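3-dehydroquinate dehydratase (Enterococcus faecalis, PDB 4PH6) catalyses the cis-dehydration of 3-dehydroquinate to 3-dehydroshikimate through an imine intermediate, the third step of the chorismate pathway. Local coordinates at residues Val23-Pro28 with Leu34-Ala39; Thr42-Leu47 with Val244-Leu249; Asp46-Arg51 with Glu73-Lys78; Gln70-Glu73 with Pro79-Leu82; Ala102-Leu107 with Leu115-Leu120. All coordinates share one frame; numbering follows the deposited sequence.

Followed from the N terminus, the five contacts illustrate how a (beta/alpha)8 barrel is assembled from short-range closures and one long one. Interaction 1 closes the short loop between strand 20-25 and helix 30-40. Interaction 2 opens just after that helix and reaches almost 200 residues onward to the last helix, 242-251. Interactions 4 and 5 are nested inside the loop it closes, whereas interaction 3 starts from the same residues, sharing Asp46 and Leu47 with it, and ends at the turn after helix 61-73. Interaction 4 ties that helix to strand 80-83, and interaction 5 ties helix 97-110 to strand 115-119. Interactions 1, 3, 4 and 5 reach one parallel sheet.

Interaction 1 of 5, residues Val23-Pro28 with Leu34-Ala39; sequences VPIVAP and LAEATA
Ile25 and Glu36 are the main partners in this contact, their side chains running alongside one another in opposite senses between the end of strand 20-25 and helix 30-40. The apolar part belongs to the delta methyl of Ile25. With CG1 beside its own backbone N and the chain extended beyond it (chi2 -178°), Ile25 CD1 lies against the helix backbone, 3.7 Å from Ala37 N. The same methyl meets Ala37 CB at 4.1 Å, so a small residue on the helix receives the long branch from the strand.

The second kind of contact is between methyl groups and a carboxylate. The extended Glu36 chain carries its head group across to the other segment, where each oxygen rests near a different carbon: Glu36 OE1 is 3.7 Å from Ile25 CG2, and Glu36 OE2 is 3.7 Å from Ala27 CB. No direct hydrogen bond joins the segments. Instead a water donates one proton to Pro24 O at 2.8 Å and the other to Glu36 OE1 at 2.9 Å, linking the carboxylate to a strand carbonyl.

The pair belongs to the beta-alpha-beta unit formed by strand 20-25, helix 30-40 and strand 47-51. Ile25 also packs on Ile33 of the helix and Val48 of the next strand, while its backbone bonds to Glu49 and Arg51 hold the two parallel strands together.

Interaction 2 of 5, residues Thr42-Leu47 with Val244-Leu249; sequences TLDCDL and VLRNYL
Bends at chi2 (79°) and chi3 (80°) of Arg246 turn its guanidinium so that its edge meets the carboxylates of both Asp44 and Asp46. Asp44 answers with CG anti to its own N, which swings its carboxylate toward the arginine, crossing it at about a right angle.

Both carboxylates lie at the guanidinium edge. Arg246 NE donates to Asp44 OD2 at 3.0 Å in a fairly straight bond (161°). The acceptor is in the guanidinium plane, yet the donor stands well above the carboxylate plane. A weak second bond runs from Arg246 NH2 to the same Asp44 OD2 at 3.4 Å. Asp46 is gripped end-on by two nitrogens, NH1 of Arg246 to Asp46 OD2 at 2.8 Å and NH2 of Arg246 to Asp46 OD1 at 3.0 Å. The first comes from the syn side, while the second arrives from above the carboxylate plane. One positive group thus serves two negative ones, and their combined pull probably fixes its rotation. Asp44 OD1 also lies along the aliphatic stem, 3.3 Å from Arg246 CG.

Asp46 OD2 has a further donor in the backbone N of Ile21, and Arg246 packs on the side chain of that residue. The salt-bridge network therefore joins the last helix to strand 20-25 and to the loop entering strand 47-51; two residues on, Tyr248 stacks on Tyr248 of the second subunit.

Interaction 3 of 5, residues Asp46-Arg51 with Glu73-Lys78; sequences DLVEWR and ERLGQK
Leu75 and Lys78, the ends of a type I' beta turn closed by the bond from Lys78 N to Leu75 O (3.0 Å) and carrying positive phi at Gly76 and Gln77, bring the chain back beside the start of strand 47-51, where the CA atoms of Leu47 and Lys78 are 5.1 Å apart.

The two ends of the turn meet the strand in different ways. Leu75 presents its forked tip to Val48, with the two side chains set obliquely. Leu75 CD2 approaches Val48 CG2 to 3.8 Å, and Val48 CB is within 4.1 Å of each delta methyl of Leu75, so the valine is touched by both branches. Lys78 uses its aliphatic stem instead. Its CB lies 3.6 Å from Asp46 O, and its CG and CD follow closely beside the same carbonyl. The chain then runs on away from the strand, and the bend at chi4 (62°) sets NZ toward Ser40 O, to which it is hydrogen-bonded; the charged end is thus satisfied by the end of helix 30-40.

Here an alpha-to-beta loop of the (beta/alpha)8 barrel packs against the N-terminal start of the neighbouring strand 47-51: Val48 points outward to the helical layer, while the C-terminal part of the strand carries Glu49, Trp50 and Arg51, predicted to bind 3-dehydroquinate.

Interaction 4 of 5, residues Gln70-Glu73 with Pro79-Leu82; sequences QVME and PLLL
Leu80 donates its backbone N to Asp114 OD2, a polar bond made outside the two segments; across the contact itself, with Val71 and Met72, its role is wholly apolar. No hydrogen bond joins residues 70-73 to 79-82, and three hydrophobic side chains bring helix and strand together. Leu80 CG is anti to the backbone N (chi1 173°), which sends the isobutyl group from the strand toward the helix, where it is approached by two consecutive helical residues.

Val71 comes at the leucine tip. Its CG1 methyl is 3.8 Å from Leu80 CD2 and 4.2 Å from Leu80 CD1, facing the fork of the side chain, and the two chains cross at about a right angle. Met72 works nearer the root. Although its CB does not set out directly for the strand, bends at chi2 (75°) and chi3 (68°) curl the thioether round so that the terminal methyl closes in, with Met72 CE 3.7 Å from Leu80 CB. The same Met72 methyl lies 3.9 Å from Leu80 CD2. Val71 thus meets the branches, whereas Met72 spans from the base to CD2.

Within the beta-alpha-beta unit of strand 47-51, helix 61-73 and strand 80-83, this contact fastens the C-terminal part of the helix to the start of its following strand. Val71 also packs on Ile33 and Leu34 of helix 30-40, and Leu80 on Leu75, while Leu81 pairs through its backbone with Val48 and Trp50.

Interaction 5 of 5, residues Ala102-Leu107 with Leu115-Leu120; sequences ALYHEL and LLDIEL
Tyr104 and Leu116 face each other, CA to CA 8.3 Å, where the axes of the short segments, helix 102-107 and strand 115-119, run nearly antiparallel, at 164° and 10.8 Å apart. The space between them is shared by the Tyr104 ring from the helix and Leu116 and Ile118 from the strand.

With CG anti to its carbonyl carbon, the Tyr104 ring is carried toward the strand and lies over Leu116. The CD1 methyl of Leu116 sits above the ring centre, 3.6 Å from the centroid of Tyr104 and only 10° off the ring normal, a well-centred CH-pi contact. Ile118 touches more loosely and obliquely, its CG1 at 4.3 Å from Tyr104 CE2.

The phenol oxygen enters polar surroundings near the strand backbone. Tyr104 OH accepts a hydrogen bond from the backbone N of Phe84, just beyond strand 80-83, and is 2.8 Å from Asp117 O. A water 3.2 Å from Tyr104 OH lies 2.6 Å from Asp117 OD1, bridging the two. The other oxygen of Asp117, OD2, makes a salt bridge to Arg85, predicted to bind 3-dehydroquinate.

The chemistry thus has two layers: an aromatic-aliphatic contact between helix and barrel wall, and at its inner end a polar chain from tyrosine through water to Asp117. The water-linked Tyr104 lies behind Asp117, itself about 4 Å, side chain to side chain, from the predicted Schiff-base Lys173; this is consistent with Tyr104 helping to hold Asp117 in place.

Interaction 1 of 5, residues Val23-Pro28 with Leu34-Ala39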
# COMPACT_ATOMS: atom_id res chain seq x y z
N VAL A 23 15.47 -11.70 5.46
CA VAL A 23 16.25 -10.80 6.29
C VAL A 23 17.69 -10.82 5.81
O VAL A 23 18.27 -11.89 5.59
CB VAL A 23 16.16 -11.18 7.81
CG1 VAL A 23 16.63 -12.61 8.07
CG2 VAL A 23 16.96 -10.20 8.66
N PRO A 24 18.28 -9.62 5.62
CA PRO A 24 19.70 -9.44 5.28
C PRO A 24 20.63 -9.43 6.50
O PRO A 24 20.31 -8.88 7.55
CB PRO A 24 19.72 -8.09 4.57
CG PRO A 24 18.63 -7.32 5.29
CD PRO A 24 17.57 -8.32 5.65
N ILE A 25 21.78 -10.05 6.33
CA ILE A 25 22.89 -9.88 7.24
C ILE A 25 23.87 -8.94 6.57
O ILE A 25 24.35 -9.23 5.48
CB ILE A 25 23.55 -11.22 7.59
CG1 ILE A 25 22.52 -12.14 8.27
CG2 ILE A 25 24.78 -11.00 8.46
CD1 ILE A 25 23.08 -13.49 8.71
N VAL A 26 24.15 -7.79 7.20
CA VAL A 26 25.08 -6.83 6.62
C VAL A 26 26.26 -6.53 7.54
O VAL A 26 26.99 -5.58 7.32
CB VAL A 26 24.40 -5.48 6.27
CG1 VAL A 26 23.30 -5.67 5.24
CG2 VAL A 26 23.87 -4.79 7.52
N ALA A 27 26.44 -7.35 8.58
CA ALA A 27 27.54 -7.14 9.52
C ALA A 27 28.89 -7.44 8.86
O ALA A 27 29.00 -8.39 8.10
CB ALA A 27 27.34 -7.99 10.76
N PRO A 28 29.91 -6.62 9.14
CA PRO A 28 31.21 -6.73 8.47
C PRO A 28 32.15 -7.76 9.07
O PRO A 28 33.03 -8.25 8.36
CB PRO A 28 31.79 -5.32 8.64
CG PRO A 28 31.26 -4.89 9.96
CD PRO A 28 29.85 -5.44 10.03
N LEU A 34 27.98 -14.63 12.12
CA LEU A 34 27.51 -15.87 12.72
C LEU A 34 26.44 -15.63 13.79
O LEU A 34 25.44 -16.35 13.84
CB LEU A 34 28.67 -16.66 13.33
CG LEU A 34 29.68 -17.21 12.31
CD1 LEU A 34 30.76 -18.07 12.96
CD2 LEU A 34 28.95 -17.96 11.21
N ALA A 35 26.63 -14.61 14.63
CA ALA A 35 25.64 -14.31 15.66
C ALA A 35 24.28 -14.02 15.04
O ALA A 35 23.26 -14.57 15.46
CB ALA A 35 26.10 -13.15 16.54
N GLU A 36 24.27 -13.16 14.02
CA GLU A 36 23.03 -12.76 13.37
C GLU A 36 22.39 -13.92 12.60
O GLU A 36 21.17 -13.96 12.40
CB GLU A 36 23.28 -11.57 12.44
CG GLU A 36 23.71 -10.31 13.17
CD GLU A 36 23.69 -9.07 12.30
OE1 GLU A 36 23.18 -9.13 11.16
OE2 GLU A 36 24.18 -8.01 12.76
N ALA A 37 23.21 -14.88 12.19
CA ALA A 37 22.70 -16.09 11.55
C ALA A 37 21.96 -16.91 12.59
O ALA A 37 20.83 -17.36 12.37
CB ALA A 37 23.83 -16.88 10.95
N THR A 38 22.60 -17.09 13.74
CA THR A 38 21.98 -17.81 14.84
C THR A 38 20.70 -17.10 15.28
O THR A 38 19.69 -17.76 15.50
CB THR A 38 22.94 -17.98 16.03
OG1 THR A 38 24.00 -18.88 15.67
CG2 THR A 38 22.21 -18.53 17.25
N ALA A 39 20.74 -15.77 15.34
CA ALA A 39 19.57 -14.99 15.71
C ALA A 39 18.39 -15.19 14.74
O ALA A 39 17.24 -15.14 15.18
CB ALA A 39 19.93 -13.50 15.81
O HOH W 1 20.50 -9.69 10.18

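Interaction 2 of 5, residues Thr42-Leu47 with Val244-Leu249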
# COMPACT_ATOMS: atom_id res chain seq x y z
N THR A 42 15.20 -17.44 15.47
CA THR A 42 14.04 -17.02 16.23
C THR A 42 13.44 -15.73 15.68
O THR A 42 12.67 -15.05 16.37
CB THR A 42 14.38 -16.81 17.73
OG1 THR A 42 15.60 -16.07 17.85
CG2 THR A 42 14.53 -18.16 18.42
N LEU A 43 13.79 -15.41 14.43
CA LEU A 43 13.17 -14.28 13.72
C LEU A 43 12.02 -14.77 12.84
O LEU A 43 12.09 -15.87 12.29
CB LEU A 43 14.19 -13.54 12.85
CG LEU A 43 15.23 -12.64 13.51
CD1 LEU A 43 16.07 -12.01 12.41
CD2 LEU A 43 14.57 -11.57 14.37
N ASP A 44 10.99 -13.94 12.70
CA ASP A 44 9.80 -14.32 11.95
C ASP A 44 10.00 -14.08 10.45
O ASP A 44 9.34 -13.23 9.85
CB ASP A 44 8.58 -13.55 12.49
CG ASP A 44 7.25 -14.08 11.95
OD1 ASP A 44 6.22 -13.42 12.20
OD2 ASP A 44 7.23 -15.14 11.29
N CYS A 45 10.92 -14.83 9.86
CA CYS A 45 11.27 -14.68 8.45
C CYS A 45 11.37 -16.05 7.81
O CYS A 45 11.37 -17.07 8.50
CB CYS A 45 12.60 -13.93 8.29
SG CYS A 45 14.05 -14.80 8.92
N ASP A 46 11.49 -16.08 6.48
CA ASP A 46 11.49 -17.34 5.77
C ASP A 46 12.86 -17.68 5.22
O ASP A 46 13.24 -18.85 5.15
CB ASP A 46 10.45 -17.29 4.66
CG ASP A 46 9.06 -17.05 5.19
OD1 ASP A 46 8.64 -17.83 6.06
OD2 ASP A 46 8.42 -16.06 4.78
N LEU A 47 13.61 -16.66 4.83
CA LEU A 47 14.97 -16.90 4.43
C LEU A 47 15.90 -15.76 4.80
O LEU A 47 15.47 -14.74 5.34
CB LEU A 47 15.06 -17.20 2.92
CG LEU A 47 14.57 -16.31 1.78
CD1 LEU A 47 15.10 -16.85 0.45
CD2 LEU A 47 13.04 -16.25 1.75
N VAL A 244 7.10 -6.69 11.94
CA VAL A 244 6.05 -5.80 11.44
C VAL A 244 5.61 -6.25 10.06
O VAL A 244 4.44 -6.16 9.69
CB VAL A 244 6.54 -4.32 11.39
CG1 VAL A 244 5.60 -3.46 10.57
CG2 VAL A 244 6.72 -3.75 12.79
N LEU A 245 6.58 -6.76 9.31
CA LEU A 245 6.37 -7.15 7.93
C LEU A 245 5.38 -8.31 7.81
O LEU A 245 4.42 -8.25 7.04
CB LEU A 245 7.71 -7.53 7.31
CG LEU A 245 7.90 -7.28 5.83
CD1 LEU A 245 7.32 -5.90 5.43
CD2 LEU A 245 9.38 -7.38 5.49
N ARG A 246 5.62 -9.36 8.59
CA ARG A 246 4.71 -10.49 8.62
C ARG A 246 3.30 -10.04 9.00
O ARG A 246 2.33 -10.42 8.35
CB ARG A 246 5.20 -11.56 9.60
CG ARG A 246 4.39 -12.84 9.53
CD ARG A 246 4.81 -13.70 8.34
NE ARG A 246 6.03 -14.44 8.62
CZ ARG A 246 6.74 -15.08 7.70
NH1 ARG A 246 6.37 -15.05 6.44
NH2 ARG A 246 7.84 -15.74 8.05
N ASN A 247 3.20 -9.21 10.05
CA ASN A 247 1.91 -8.71 10.51
C ASN A 247 1.23 -7.91 9.41
O ASN A 247 0.04 -8.08 9.16
CB ASN A 247 2.07 -7.83 11.75
CG ASN A 247 2.19 -8.63 13.04
OD1 ASN A 247 1.97 -9.85 13.07
ND2 ASN A 247 2.53 -7.94 14.12
N TYR A 248 1.99 -7.05 8.75
CA TYR A 248 1.43 -6.22 7.70
C TYR A 248 1.01 -7.04 6.49
O TYR A 248 -0.01 -6.76 5.88
CB TYR A 248 2.42 -5.12 7.29
CG TYR A 248 2.32 -3.90 8.18
CD1 TYR A 248 2.29 -2.62 7.63
CD2 TYR A 248 2.24 -4.02 9.56
CE1 TYR A 248 2.20 -1.50 8.43
CE2 TYR A 248 2.15 -2.90 10.37
CZ TYR A 248 2.13 -1.64 9.80
OH TYR A 248 2.04 -0.51 10.60
N LEU A 249 1.78 -8.07 6.17
CA LEU A 249 1.41 -8.96 5.07
C LEU A 249 0.09 -9.66 5.34
O LEU A 249 -0.71 -9.86 4.43
CB LEU A 249 2.50 -10.00 4.83
CG LEU A 249 3.81 -9.50 4.20
CD1 LEU A 249 4.78 -10.64 4.03
CD2 LEU A 249 3.52 -8.82 2.88

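Interaction 3 of 5, residues Asp46-Arg51 with Glu73-Lys78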
# COMPACT_ATOMS: atom_id res chain seq x y z
N ASP A 46 11.49 -16.08 6.48
CA ASP A 46 11.49 -17.34 5.77
C ASP A 46 12.86 -17.68 5.22
O ASP A 46 13.24 -18.85 5.15
CB ASP A 46 10.45 -17.29 4.66
CG ASP A 46 9.06 -17.05 5.19
OD1 ASP A 46 8.64 -17.83 6.06
OD2 ASP A 46 8.42 -16.06 4.78
N LEU A 47 13.61 -16.66 4.83
CA LEU A 47 14.97 -16.90 4.43
C LEU A 47 15.90 -15.76 4.80
O LEU A 47 15.47 -14.74 5.34
CB LEU A 47 15.06 -17.20 2.92
CG LEU A 47 14.57 -16.31 1.78
CD1 LEU A 47 15.10 -16.85 0.45
CD2 LEU A 47 13.04 -16.25 1.75
N VAL A 48 17.19 -15.96 4.52
CA VAL A 48 18.26 -15.09 4.97
C VAL A 48 19.16 -14.72 3.80
O VAL A 48 19.59 -15.59 3.05
CB VAL A 48 19.12 -15.78 6.05
CG1 VAL A 48 20.36 -14.96 6.35
CG2 VAL A 48 18.29 -16.03 7.30
N GLU A 49 19.43 -13.43 3.63
CA GLU A 49 20.38 -12.99 2.63
C GLU A 49 21.66 -12.51 3.29
O GLU A 49 21.66 -11.52 4.03
CB GLU A 49 19.80 -11.88 1.75
CG GLU A 49 20.79 -11.34 0.73
CD GLU A 49 20.32 -10.05 0.05
OE1 GLU A 49 20.32 -10.00 -1.20
OE2 GLU A 49 19.97 -9.08 0.78
N TRP A 50 22.77 -13.18 3.03
CA TRP A 50 24.04 -12.68 3.54
C TRP A 50 24.64 -11.74 2.50
O TRP A 50 24.93 -12.16 1.37
CB TRP A 50 25.00 -13.83 3.89
CG TRP A 50 26.34 -13.35 4.29
CD1 TRP A 50 26.66 -12.13 4.83
CD2 TRP A 50 27.58 -14.07 4.17
NE1 TRP A 50 28.01 -12.06 5.05
CE2 TRP A 50 28.60 -13.23 4.65
CE3 TRP A 50 27.91 -15.34 3.69
CZ2 TRP A 50 29.93 -13.62 4.67
CZ3 TRP A 50 29.23 -15.73 3.71
CH2 TRP A 50 30.23 -14.88 4.20
N ARG A 51 24.79 -10.47 2.84
CA ARG A 51 25.38 -9.52 1.91
C ARG A 51 26.91 -9.56 1.96
O ARG A 51 27.52 -9.07 2.91
CB ARG A 51 24.87 -8.10 2.19
CG ARG A 51 23.42 -7.85 1.75
CD ARG A 51 23.31 -7.61 0.25
NE ARG A 51 24.15 -6.49 -0.16
CZ ARG A 51 23.76 -5.21 -0.15
NH1 ARG A 51 22.53 -4.89 0.27
NH2 ARG A 51 24.59 -4.26 -0.55
N GLU A 73 25.03 -23.68 8.78
CA GLU A 73 24.83 -24.60 9.90
C GLU A 73 23.93 -24.02 10.97
O GLU A 73 23.24 -24.77 11.66
CB GLU A 73 26.17 -25.00 10.53
CG GLU A 73 27.05 -25.82 9.63
CD GLU A 73 28.34 -26.22 10.31
OE1 GLU A 73 28.79 -25.47 11.20
OE2 GLU A 73 28.88 -27.30 9.98
N ARG A 74 23.94 -22.69 11.09
CA ARG A 74 23.14 -21.98 12.10
C ARG A 74 21.78 -21.47 11.59
O ARG A 74 21.07 -20.76 12.31
CB ARG A 74 23.94 -20.77 12.65
CG ARG A 74 25.21 -21.12 13.43
CD ARG A 74 26.21 -19.96 13.44
NE ARG A 74 27.36 -20.22 14.31
CZ ARG A 74 28.39 -21.01 14.00
NH1 ARG A 74 28.44 -21.65 12.83
NH2 ARG A 74 29.39 -21.17 14.87
N LEU A 75 21.39 -21.80 10.36
CA LEU A 75 20.20 -21.17 9.78
C LEU A 75 18.88 -21.87 10.08
O LEU A 75 17.86 -21.43 9.59
CB LEU A 75 20.35 -21.02 8.27
CG LEU A 75 21.13 -19.77 7.84
CD1 LEU A 75 20.92 -19.49 6.37
CD2 LEU A 75 20.70 -18.57 8.65
N GLY A 76 18.91 -22.94 10.86
CA GLY A 76 17.69 -23.66 11.21
C GLY A 76 16.86 -24.10 10.01
O GLY A 76 15.63 -24.16 10.08
N GLN A 77 17.57 -24.37 8.91
CA GLN A 77 17.04 -24.90 7.65
C GLN A 77 16.25 -23.84 6.87
O GLN A 77 15.41 -24.17 6.03
CB GLN A 77 16.18 -26.15 7.91
CG GLN A 77 15.96 -27.07 6.71
CD GLN A 77 17.25 -27.66 6.08
OE1 GLN A 77 18.34 -27.56 6.64
NE2 GLN A 77 17.10 -28.26 4.91
N LYS A 78 16.55 -22.56 7.13
CA LYS A 78 16.08 -21.48 6.26
C LYS A 78 17.02 -21.31 5.06
O LYS A 78 18.24 -21.33 5.22
CB LYS A 78 16.00 -20.15 7.03
CG LYS A 78 14.91 -20.06 8.08
CD LYS A 78 14.70 -18.59 8.49
CE LYS A 78 13.77 -18.47 9.69
NZ LYS A 78 14.33 -19.13 10.87

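Interaction 4 of 5, residues Gln70-Glu73 with Pro79-Leu82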
# COMPACT_ATOMS: atom_id res chain seq x y z
N GLN A 70 29.58 -22.22 7.94
CA GLN A 70 29.22 -21.93 9.32
C GLN A 70 27.91 -21.14 9.47
O GLN A 70 27.17 -21.32 10.45
CB GLN A 70 30.37 -21.19 9.98
CG GLN A 70 31.67 -21.98 9.93
CD GLN A 70 32.87 -21.17 10.33
OE1 GLN A 70 33.00 -20.01 9.93
NE2 GLN A 70 33.75 -21.76 11.12
N VAL A 71 27.64 -20.27 8.51
CA VAL A 71 26.39 -19.53 8.46
C VAL A 71 25.22 -20.47 8.20
O VAL A 71 24.21 -20.43 8.90
CB VAL A 71 26.42 -18.45 7.36
CG1 VAL A 71 25.02 -18.07 6.93
CG2 VAL A 71 27.19 -17.24 7.85
N MET A 72 25.37 -21.34 7.20
CA MET A 72 24.35 -22.34 6.87
C MET A 72 24.01 -23.25 8.04
O MET A 72 22.84 -23.57 8.28
CB MET A 72 24.80 -23.18 5.69
CG MET A 72 23.84 -24.28 5.32
SD MET A 72 22.42 -23.57 4.49
CE MET A 72 23.18 -23.02 2.95
N GLU A 73 25.03 -23.68 8.78
CA GLU A 73 24.83 -24.60 9.90
C GLU A 73 23.93 -24.02 10.97
O GLU A 73 23.24 -24.77 11.66
CB GLU A 73 26.17 -25.00 10.53
CG GLU A 73 27.05 -25.82 9.63
CD GLU A 73 28.34 -26.22 10.31
OE1 GLU A 73 28.79 -25.47 11.20
OE2 GLU A 73 28.88 -27.30 9.98
N PRO A 79 16.45 -21.12 3.87
CA PRO A 79 17.27 -20.94 2.67
C PRO A 79 18.27 -19.82 2.83
O PRO A 79 17.95 -18.78 3.41
CB PRO A 79 16.25 -20.61 1.58
CG PRO A 79 14.95 -21.25 2.08
CD PRO A 79 15.01 -21.11 3.58
N LEU A 80 19.48 -20.04 2.33
CA LEU A 80 20.52 -19.04 2.35
C LEU A 80 20.78 -18.49 0.95
O LEU A 80 21.27 -19.19 0.06
CB LEU A 80 21.81 -19.62 2.94
CG LEU A 80 23.00 -18.67 2.84
CD1 LEU A 80 22.68 -17.32 3.53
CD2 LEU A 80 24.26 -19.28 3.43
N LEU A 81 20.42 -17.22 0.79
CA LEU A 81 20.75 -16.43 -0.39
C LEU A 81 22.06 -15.68 -0.17
O LEU A 81 22.25 -15.01 0.85
CB LEU A 81 19.61 -15.43 -0.68
CG LEU A 81 19.81 -14.33 -1.72
CD1 LEU A 81 20.04 -14.89 -3.14
CD2 LEU A 81 18.61 -13.33 -1.72
N LEU A 82 22.97 -15.80 -1.14
CA LEU A 82 24.23 -15.08 -1.10
C LEU A 82 24.23 -14.00 -2.18
O LEU A 82 23.84 -14.24 -3.33
CB LEU A 82 25.42 -16.03 -1.29
CG LEU A 82 25.68 -17.04 -0.16
CD1 LEU A 82 26.99 -17.79 -0.36
CD2 LEU A 82 25.68 -16.36 1.19

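Interaction 5 of 5, residues Ala102-Leu107 with Leu115-Leu120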
# COMPACT_ATOMS: atom_id res chain seq x y z
N ALA A 102 34.98 -14.58 -9.98
CA ALA A 102 35.85 -15.58 -9.34
C ALA A 102 35.31 -16.00 -7.95
O ALA A 102 35.34 -17.19 -7.60
CB ALA A 102 37.26 -15.03 -9.21
N LEU A 103 34.82 -15.02 -7.19
CA LEU A 103 34.22 -15.27 -5.88
C LEU A 103 33.01 -16.19 -5.97
O LEU A 103 32.89 -17.16 -5.22
CB LEU A 103 33.81 -13.97 -5.21
CG LEU A 103 33.12 -14.06 -3.84
CD1 LEU A 103 33.78 -15.08 -2.91
CD2 LEU A 103 33.07 -12.69 -3.17
N TYR A 104 32.10 -15.86 -6.88
CA TYR A 104 30.89 -16.64 -7.08
C TYR A 104 31.20 -18.07 -7.54
O TYR A 104 30.61 -19.03 -7.03
CB TYR A 104 29.98 -15.94 -8.09
CG TYR A 104 29.08 -14.86 -7.51
CD1 TYR A 104 29.01 -14.64 -6.13
CD2 TYR A 104 28.28 -14.09 -8.34
CE1 TYR A 104 28.17 -13.66 -5.61
CE2 TYR A 104 27.45 -13.11 -7.83
CZ TYR A 104 27.38 -12.91 -6.47
OH TYR A 104 26.54 -11.93 -5.98
N HIS A 105 32.12 -18.22 -8.49
CA HIS A 105 32.53 -19.54 -8.96
C HIS A 105 33.05 -20.39 -7.79
O HIS A 105 32.71 -21.57 -7.68
CB HIS A 105 33.60 -19.44 -10.06
CG HIS A 105 33.05 -19.36 -11.46
ND1 HIS A 105 32.27 -20.36 -12.02
CD2 HIS A 105 33.19 -18.42 -12.42
CE1 HIS A 105 31.94 -20.02 -13.25
NE2 HIS A 105 32.49 -18.86 -13.52
N GLU A 106 33.82 -19.77 -6.90
CA GLU A 106 34.34 -20.47 -5.72
C GLU A 106 33.25 -20.88 -4.73
O GLU A 106 33.30 -21.99 -4.19
CB GLU A 106 35.37 -19.60 -5.00
CG GLU A 106 36.75 -19.74 -5.57
CD GLU A 106 37.21 -21.19 -5.65
OE1 GLU A 106 37.16 -21.76 -6.77
OE2 GLU A 106 37.63 -21.75 -4.62
N LEU A 107 32.31 -19.99 -4.45
CA LEU A 107 31.17 -20.32 -3.59
C LEU A 107 30.40 -21.50 -4.17
O LEU A 107 30.00 -22.41 -3.43
CB LEU A 107 30.24 -19.11 -3.44
CG LEU A 107 30.75 -18.00 -2.51
CD1 LEU A 107 29.86 -16.79 -2.62
CD2 LEU A 107 30.85 -18.48 -1.06
N LEU A 115 20.46 -20.04 -2.94
CA LEU A 115 20.15 -19.12 -4.02
C LEU A 115 21.34 -18.21 -4.26
O LEU A 115 22.05 -17.82 -3.34
CB LEU A 115 18.90 -18.29 -3.70
CG LEU A 115 17.63 -19.03 -3.34
CD1 LEU A 115 17.49 -19.10 -1.83
CD2 LEU A 115 16.45 -18.37 -3.98
N LEU A 116 21.56 -17.88 -5.53
CA LEU A 116 22.66 -17.01 -5.89
C LEU A 116 22.12 -15.78 -6.61
O LEU A 116 21.37 -15.90 -7.58
CB LEU A 116 23.69 -17.75 -6.77
CG LEU A 116 24.95 -17.01 -7.24
CD1 LEU A 116 25.68 -16.32 -6.09
CD2 LEU A 116 25.90 -17.95 -8.01
N ASP A 117 22.50 -14.62 -6.10
CA ASP A 117 22.17 -13.34 -6.69
C ASP A 117 23.18 -12.95 -7.78
O ASP A 117 24.39 -12.86 -7.52
CB ASP A 117 22.11 -12.26 -5.59
CG ASP A 117 21.79 -10.87 -6.14
OD1 ASP A 117 22.65 -10.30 -6.84
OD2 ASP A 117 20.70 -10.32 -5.84
N ILE A 118 22.69 -12.70 -8.98
CA ILE A 118 23.53 -12.26 -10.09
C ILE A 118 22.89 -11.07 -10.79
O ILE A 118 21.74 -11.12 -11.22
CB ILE A 118 23.76 -13.39 -11.11
CG1 ILE A 118 24.42 -14.59 -10.44
CG2 ILE A 118 24.61 -12.88 -12.31
CD1 ILE A 118 24.59 -15.78 -11.35
N GLU A 119 23.63 -9.97 -10.89
CA GLU A 119 23.09 -8.78 -11.52
C GLU A 119 22.93 -8.96 -13.03
O GLU A 119 23.86 -9.38 -13.72
CB GLU A 119 23.97 -7.58 -11.19
CG GLU A 119 23.95 -7.30 -9.70
CD GLU A 119 24.86 -6.17 -9.28
OE1 GLU A 119 25.57 -5.59 -10.14
OE2 GLU A 119 24.87 -5.87 -8.07
N LEU A 120 21.73 -8.68 -13.51
CA LEU A 120 21.39 -8.73 -14.93
C LEU A 120 22.48 -8.12 -15.81
O LEU A 120 22.82 -8.67 -16.85
CB LEU A 120 20.05 -8.03 -15.19
CG LEU A 120 19.63 -7.73 -16.64
CD1 LEU A 120 19.35 -9.02 -17.43
CD2 LEU A 120 18.42 -6.79 -16.69
O HOH W 2 25.04 -9.68 -7.68